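Local coordinates for aerolysin-like protein (PDB 6LH8) that probably belongs to the aerolysin-type pore-forming proteins, in a toad system where an endolysosome-modulating pore-former is restrained by its paralog under oxidizing conditions, at residues A[25-30]-A[35-40]; A[100-105]-A[109-114]. All coordinates share one frame; numbering follows the deposited sequence.

Contact 1 of 2, residues A[25-30]-A[35-40]; sequences MVASNI and VEFYLK
Met25, on the edge strand 4-28, reaches across to three side chains of 35-40, with Phe37 as its main partner. Its CB lies at the edge of the Phe37 ring, 4.0 Å from CZ. Beyond CG, the SD stays beside the same edge as a Met-aromatic contact, 5.4 Å from the ring centroid. The chain then bends at chi3 (78°), which brings the terminal CE to 4.1 Å from both Phe37 CE2 and Leu39 CD1, with Tyr38 CD2 slightly farther away. Ala27 continues this apolar patch: its CB also lies near the plane of the Phe37 ring, at the edge, and sits 3.8 Å from Tyr38 CZ. Tyr38 CD2 sits above one face of the Phe37 ring, near its rim, and the hydroxyl stretches to the backbone. Tyr38 OH donates to Val26 O over a short 2.5 Å, tilted 19° from the carbonyl plane. The backbones of Met25 and Ala27 bond to strand 110-130, whereas this carbonyl is met by a tyrosine. The chemistry thus implies a largely apolar contact at the protein surface in which one short hydrogen bond, the only one between 25-30 and 35-40, helps hold the exposed Tyr38 against the strand.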
loop_
_atom_site.group_PDB
_atom_site.type_symbol
_atom_site.label_atom_id
_atom_site.label_comp_id
_atom_site.label_asym_id
_atom_site.label_seq_id
_atom_site.Cartn_x
_atom_site.Cartn_y
_atom_site.Cartn_z
ATOM N N MET A 25 -13.754 12.229 13.312
ATOM C CA MET A 25 -13.599 13.153 14.436
ATOM C C MET A 25 -14.736 14.165 14.376
ATOM O O MET A 25 -14.946 14.787 13.333
ATOM C CB MET A 25 -12.244 13.884 14.385
ATOM C CG MET A 25 -11.019 12.985 14.212
ATOM S SD MET A 25 -9.475 13.879 13.877
ATOM C CE MET A 25 -9.063 14.450 15.522
ATOM N N VAL A 26 -15.463 14.346 15.489
ATOM C CA VAL A 26 -16.634 15.220 15.494
ATOM C C VAL A 26 -16.485 16.326 16.538
ATOM O O VAL A 26 -15.860 16.138 17.586
ATOM C CB VAL A 26 -17.933 14.418 15.730
ATOM C CG1 VAL A 26 -18.058 13.991 17.187
ATOM C CG2 VAL A 26 -19.134 15.232 15.302
ATOM N N ALA A 27 -17.062 17.496 16.234
ATOM C CA ALA A 27 -17.053 18.640 17.145
ATOM C C ALA A 27 -18.224 19.565 16.826
ATOM O O ALA A 27 -18.682 19.632 15.680
ATOM C CB ALA A 27 -15.731 19.411 17.054
ATOM N N SER A 28 -18.685 20.299 17.848
ATOM C CA SER A 28 -19.845 21.181 17.741
ATOM C C SER A 28 -19.540 22.557 18.326
ATOM O O SER A 28 -18.755 22.689 19.270
ATOM C CB SER A 28 -21.069 20.586 18.451
ATOM O OG SER A 28 -21.488 19.379 17.835
ATOM N N ASN A 29 -20.206 23.580 17.779
ATOM C CA ASN A 29 -19.891 24.981 18.044
ATOM C C ASN A 29 -21.147 25.768 18.411
ATOM O O ASN A 29 -22.280 25.324 18.209
ATOM C CB ASN A 29 -19.212 25.624 16.824
ATOM C CG ASN A 29 -18.663 27.012 17.112
ATOM O OD1 ASN A 29 -18.890 27.581 18.178
ATOM N ND2 ASN A 29 -17.938 27.562 16.158
ATOM N N ILE A 30 -20.920 26.970 18.941
ATOM C CA ILE A 30 -21.991 27.864 19.356
ATOM C C ILE A 30 -21.503 29.311 19.468
ATOM O O ILE A 30 -20.474 29.685 18.901
ATOM C CB ILE A 30 -22.600 27.399 20.686
ATOM C CG1 ILE A 30 -23.952 28.078 20.904
ATOM C CG2 ILE A 30 -21.629 27.657 21.847
ATOM C CD1 ILE A 30 -25.056 27.496 20.052
ATOM N N VAL A 35 -14.545 27.947 18.226
ATOM C CA VAL A 35 -13.397 27.315 18.860
ATOM C C VAL A 35 -12.506 26.696 17.797
ATOM O O VAL A 35 -12.962 26.241 16.748
ATOM C CB VAL A 35 -13.850 26.258 19.885
ATOM C CG1 VAL A 35 -12.687 25.896 20.806
ATOM C CG2 VAL A 35 -15.051 26.744 20.648
ATOM N N GLU A 36 -11.214 26.645 18.090
ATOM C CA GLU A 36 -10.280 25.936 17.236
ATOM C C GLU A 36 -10.469 24.428 17.385
ATOM O O GLU A 36 -11.070 23.939 18.348
ATOM C CB GLU A 36 -8.835 26.323 17.569
ATOM C CG GLU A 36 -8.406 25.967 18.980
ATOM C CD GLU A 36 -6.898 25.835 19.105
ATOM O OE1 GLU A 36 -6.434 25.201 20.077
ATOM O OE2 GLU A 36 -6.174 26.365 18.231
ATOM N N PHE A 37 -9.944 23.694 16.411
ATOM C CA PHE A 37 -10.067 22.248 16.367
ATOM C C PHE A 37 -8.998 21.598 17.240
ATOM O O PHE A 37 -7.992 22.216 17.596
ATOM C CB PHE A 37 -9.956 21.767 14.925
ATOM C CG PHE A 37 -10.420 20.353 14.710
ATOM C CD1 PHE A 37 -11.722 19.983 14.999
ATOM C CD2 PHE A 37 -9.553 19.401 14.200
ATOM C CE1 PHE A 37 -12.147 18.685 14.790
ATOM C CE2 PHE A 37 -9.970 18.103 13.993
ATOM C CZ PHE A 37 -11.269 17.744 14.287
ATOM N N TYR A 38 -9.227 20.322 17.570
ATOM C CA TYR A 38 -8.349 19.612 18.500
ATOM C C TYR A 38 -6.905 19.566 18.005
ATOM O O TYR A 38 -5.966 19.767 18.786
ATOM C CB TYR A 38 -8.853 18.185 18.731
ATOM C CG TYR A 38 -10.352 18.009 18.865
ATOM C CD1 TYR A 38 -10.998 18.266 20.072
ATOM C CD2 TYR A 38 -11.119 17.546 17.799
ATOM C CE1 TYR A 38 -12.373 18.087 20.211
ATOM C CE2 TYR A 38 -12.502 17.364 17.927
ATOM C CZ TYR A 38 -13.118 17.634 19.137
ATOM O OH TYR A 38 -14.478 17.449 19.279
ATOM N N LEU A 39 -6.704 19.272 16.721
ATOM C CA LEU A 39 -5.373 19.069 16.166
ATOM C C LEU A 39 -5.225 19.872 14.887
ATOM O O LEU A 39 -6.182 20.048 14.129
ATOM C CB LEU A 39 -5.083 17.584 15.837
ATOM C CG LEU A 39 -4.869 16.498 16.894
ATOM C CD1 LEU A 39 -6.119 16.242 17.717
ATOM C CD2 LEU A 39 -4.428 15.226 16.200
ATOM N N LYS A 40 -4.002 20.334 14.638
ATOM C CA LYS A 40 -3.706 20.997 13.375
ATOM C C LYS A 40 -3.528 19.987 12.248
ATOM O O LYS A 40 -3.956 20.229 11.117
ATOM C CB LYS A 40 -2.446 21.849 13.518
ATOM C CG LYS A 40 -2.603 23.031 14.463
ATOM C CD LYS A 40 -2.303 24.348 13.749
ATOM C CE LYS A 40 -2.799 25.530 14.558
ATOM N NZ LYS A 40 -2.141 25.548 15.894
#

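Contact 2 of 2, residues A[100-105]-A[109-114]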
loop_
_atom_site.group_PDB
_atom_site.type_symbol
_atom_site.label_atom_id
_atom_site.label_comp_id
_atom_site.label_asym_id
_atom_site.label_seq_id
_atom_site.Cartn_x
_atom_site.Cartn_y
_atom_site.Cartn_z
ATOM N N THR A 100 -3.847 17.569 6.965
ATOM C CA THR A 100 -4.241 18.812 7.622
ATOM C C THR A 100 -5.695 18.750 8.086
ATOM O O THR A 100 -6.574 18.314 7.340
ATOM C CB THR A 100 -4.048 20.000 6.673
ATOM O OG1 THR A 100 -2.698 20.024 6.200
ATOM C CG2 THR A 100 -4.355 21.329 7.391
ATOM N N MET A 101 -5.946 19.195 9.317
ATOM C CA MET A 101 -7.285 19.239 9.888
ATOM C C MET A 101 -7.898 20.615 9.687
ATOM O O MET A 101 -7.182 21.594 9.464
ATOM C CB MET A 101 -7.240 18.915 11.381
ATOM C CG MET A 101 -6.722 17.503 11.734
ATOM S SD MET A 101 -7.880 16.167 11.351
ATOM C CE MET A 101 -7.202 15.575 9.831
ATOM N N PRO A 102 -9.224 20.728 9.750
ATOM C CA PRO A 102 -9.831 22.065 9.758
ATOM C C PRO A 102 -9.341 22.858 10.961
ATOM O O PRO A 102 -9.141 22.316 12.050
ATOM C CB PRO A 102 -11.337 21.782 9.826
ATOM C CG PRO A 102 -11.461 20.348 10.268
ATOM C CD PRO A 102 -10.235 19.658 9.739
ATOM N N GLU A 103 -9.120 24.156 10.747
ATOM C CA GLU A 103 -8.547 24.981 11.805
ATOM C C GLU A 103 -9.574 25.288 12.888
ATOM O O GLU A 103 -9.263 25.217 14.084
ATOM C CB GLU A 103 -7.986 26.270 11.205
ATOM C CG GLU A 103 -6.916 26.936 12.040
ATOM C CD GLU A 103 -6.611 28.345 11.563
ATOM O OE1 GLU A 103 -6.132 29.160 12.379
ATOM O OE2 GLU A 103 -6.851 28.635 10.370
ATOM N N PHE A 104 -10.804 25.603 12.493
ATOM C CA PHE A 104 -11.829 26.066 13.415
ATOM C C PHE A 104 -13.147 25.354 13.150
ATOM O O PHE A 104 -13.375 24.791 12.074
ATOM C CB PHE A 104 -12.062 27.578 13.285
ATOM C CG PHE A 104 -10.924 28.418 13.786
ATOM C CD1 PHE A 104 -10.758 28.646 15.140
ATOM C CD2 PHE A 104 -10.032 28.994 12.900
ATOM C CE1 PHE A 104 -9.716 29.424 15.606
ATOM C CE2 PHE A 104 -8.988 29.779 13.358
ATOM C CZ PHE A 104 -8.828 29.991 14.713
ATOM N N VAL A 105 -14.016 25.398 14.152
ATOM C CA VAL A 105 -15.431 25.088 13.994
ATOM C C VAL A 105 -16.163 26.422 13.891
ATOM O O VAL A 105 -16.192 27.196 14.854
ATOM C CB VAL A 105 -15.963 24.245 15.160
ATOM C CG1 VAL A 105 -17.259 23.561 14.767
ATOM C CG2 VAL A 105 -14.920 23.232 15.597
ATOM N N THR A 109 -22.180 25.492 14.364
ATOM C CA THR A 109 -21.776 24.407 13.483
ATOM C C THR A 109 -21.448 23.149 14.283
ATOM O O THR A 109 -20.820 23.218 15.343
ATOM C CB THR A 109 -20.545 24.803 12.637
ATOM O OG1 THR A 109 -20.842 25.973 11.862
ATOM C CG2 THR A 109 -20.128 23.672 11.695
ATOM N N LYS A 110 -21.887 22.001 13.763
ATOM C CA LYS A 110 -21.336 20.700 14.123
ATOM C C LYS A 110 -20.447 20.238 12.977
ATOM O O LYS A 110 -20.874 20.236 11.814
ATOM C CB LYS A 110 -22.431 19.665 14.391
ATOM C CG LYS A 110 -21.895 18.289 14.775
ATOM C CD LYS A 110 -23.029 17.333 15.114
ATOM C CE LYS A 110 -22.508 16.027 15.689
ATOM N NZ LYS A 110 -22.888 15.831 17.124
ATOM N N LEU A 111 -19.212 19.877 13.300
ATOM C CA LEU A 111 -18.196 19.564 12.305
ATOM C C LEU A 111 -17.816 18.094 12.410
ATOM O O LEU A 111 -17.538 17.597 13.505
ATOM C CB LEU A 111 -16.962 20.451 12.497
ATOM C CG LEU A 111 -15.772 20.257 11.566
ATOM C CD1 LEU A 111 -15.178 21.601 11.182
ATOM C CD2 LEU A 111 -14.723 19.381 12.232
ATOM N N ILE A 112 -17.802 17.408 11.269
ATOM C CA ILE A 112 -17.387 16.013 11.181
ATOM C C ILE A 112 -16.247 15.926 10.180
ATOM O O ILE A 112 -16.384 16.385 9.041
ATOM C CB ILE A 112 -18.548 15.095 10.754
ATOM C CG1 ILE A 112 -19.806 15.388 11.577
ATOM C CG2 ILE A 112 -18.152 13.640 10.873
ATOM C CD1 ILE A 112 -20.836 16.220 10.835
ATOM N N VAL A 113 -15.127 15.348 10.604
ATOM C CA VAL A 113 -14.047 14.973 9.697
ATOM C C VAL A 113 -14.117 13.465 9.494
ATOM O O VAL A 113 -14.006 12.704 10.459
ATOM C CB VAL A 113 -12.664 15.369 10.243
ATOM C CG1 VAL A 113 -11.636 15.293 9.132
ATOM C CG2 VAL A 113 -12.691 16.757 10.856
ATOM N N ILE A 114 -14.278 13.041 8.243
ATOM C CA ILE A 114 -14.282 11.632 7.860
ATOM C C ILE A 114 -12.980 11.371 7.122
ATOM O O ILE A 114 -12.696 12.022 6.108
ATOM C CB ILE A 114 -15.483 11.275 6.969
ATOM C CG1 ILE A 114 -16.795 11.679 7.643
ATOM C CG2 ILE A 114 -15.446 9.766 6.618
ATOM C CD1 ILE A 114 -17.159 10.837 8.830
#
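Met101 begins the contact lightly, its SD resting 4.4 Å from Val113 CG1 while its side chain also touches Met25 and Phe37. Next in sequence, Pro102 directs its ring at strand 110-130. Its CG meets Val113 CG2 tip to tip at 3.8 Å and lies 3.9 Å from Leu111 CD2, so the pyrrolidine ring bears on two successive inward residues of the strand; the proline also touches Val151 of strand 133-154. With CG of Leu111 trans to the backbone N (chi1 179°), both of that residue's methyls are carried up to the proline. Phe104 takes part through its backbone: its O is 3.8 Å from Leu111 CD1, and its ring leads away to a cation-pi contact with Lys34. At Val105 the two segments draw closest, 6.4 Å from its CA to that of Thr109. Val105 CG1 packs 3.6 Å from Thr109 O and 3.9 Å from Leu111 CB, filling the angle between the threonine and the leucine. The hydroxyl of Thr109 turns to Pro107 O in the short connection between the segments. Thr109, Leu111 and Val113 point inward, Lys110 and Ile112 outward, the alternation of an extended strand; with the facing loop they form an apolar interior between two layers, consistent with the beta-sandwich regions of aerolysin-type proteins.

Contacts 1 and 2 follow one another along the chain yet lie side by side at the same end of the elongated molecule, their centres about 6 Å apart and about 30 and 27 Å from the centre of the chain. The strand parts of 25-30 and 109-114 are neighbours in one antiparallel sheet, paired through a probable hydrogen bond from Val113 N to Met25 O (2.8 Å); that from Leu111 N to Ala27 O is unusually short, so its exact length is doubtful. Opposite them, 35-40 and 100-105 pair through backbone bonds such as Phe37 with Glu103. Each contact therefore spans the same two layers, and Phe37 knits them together, touching Leu111 and packing its CB 3.0 Å from Pro102 O.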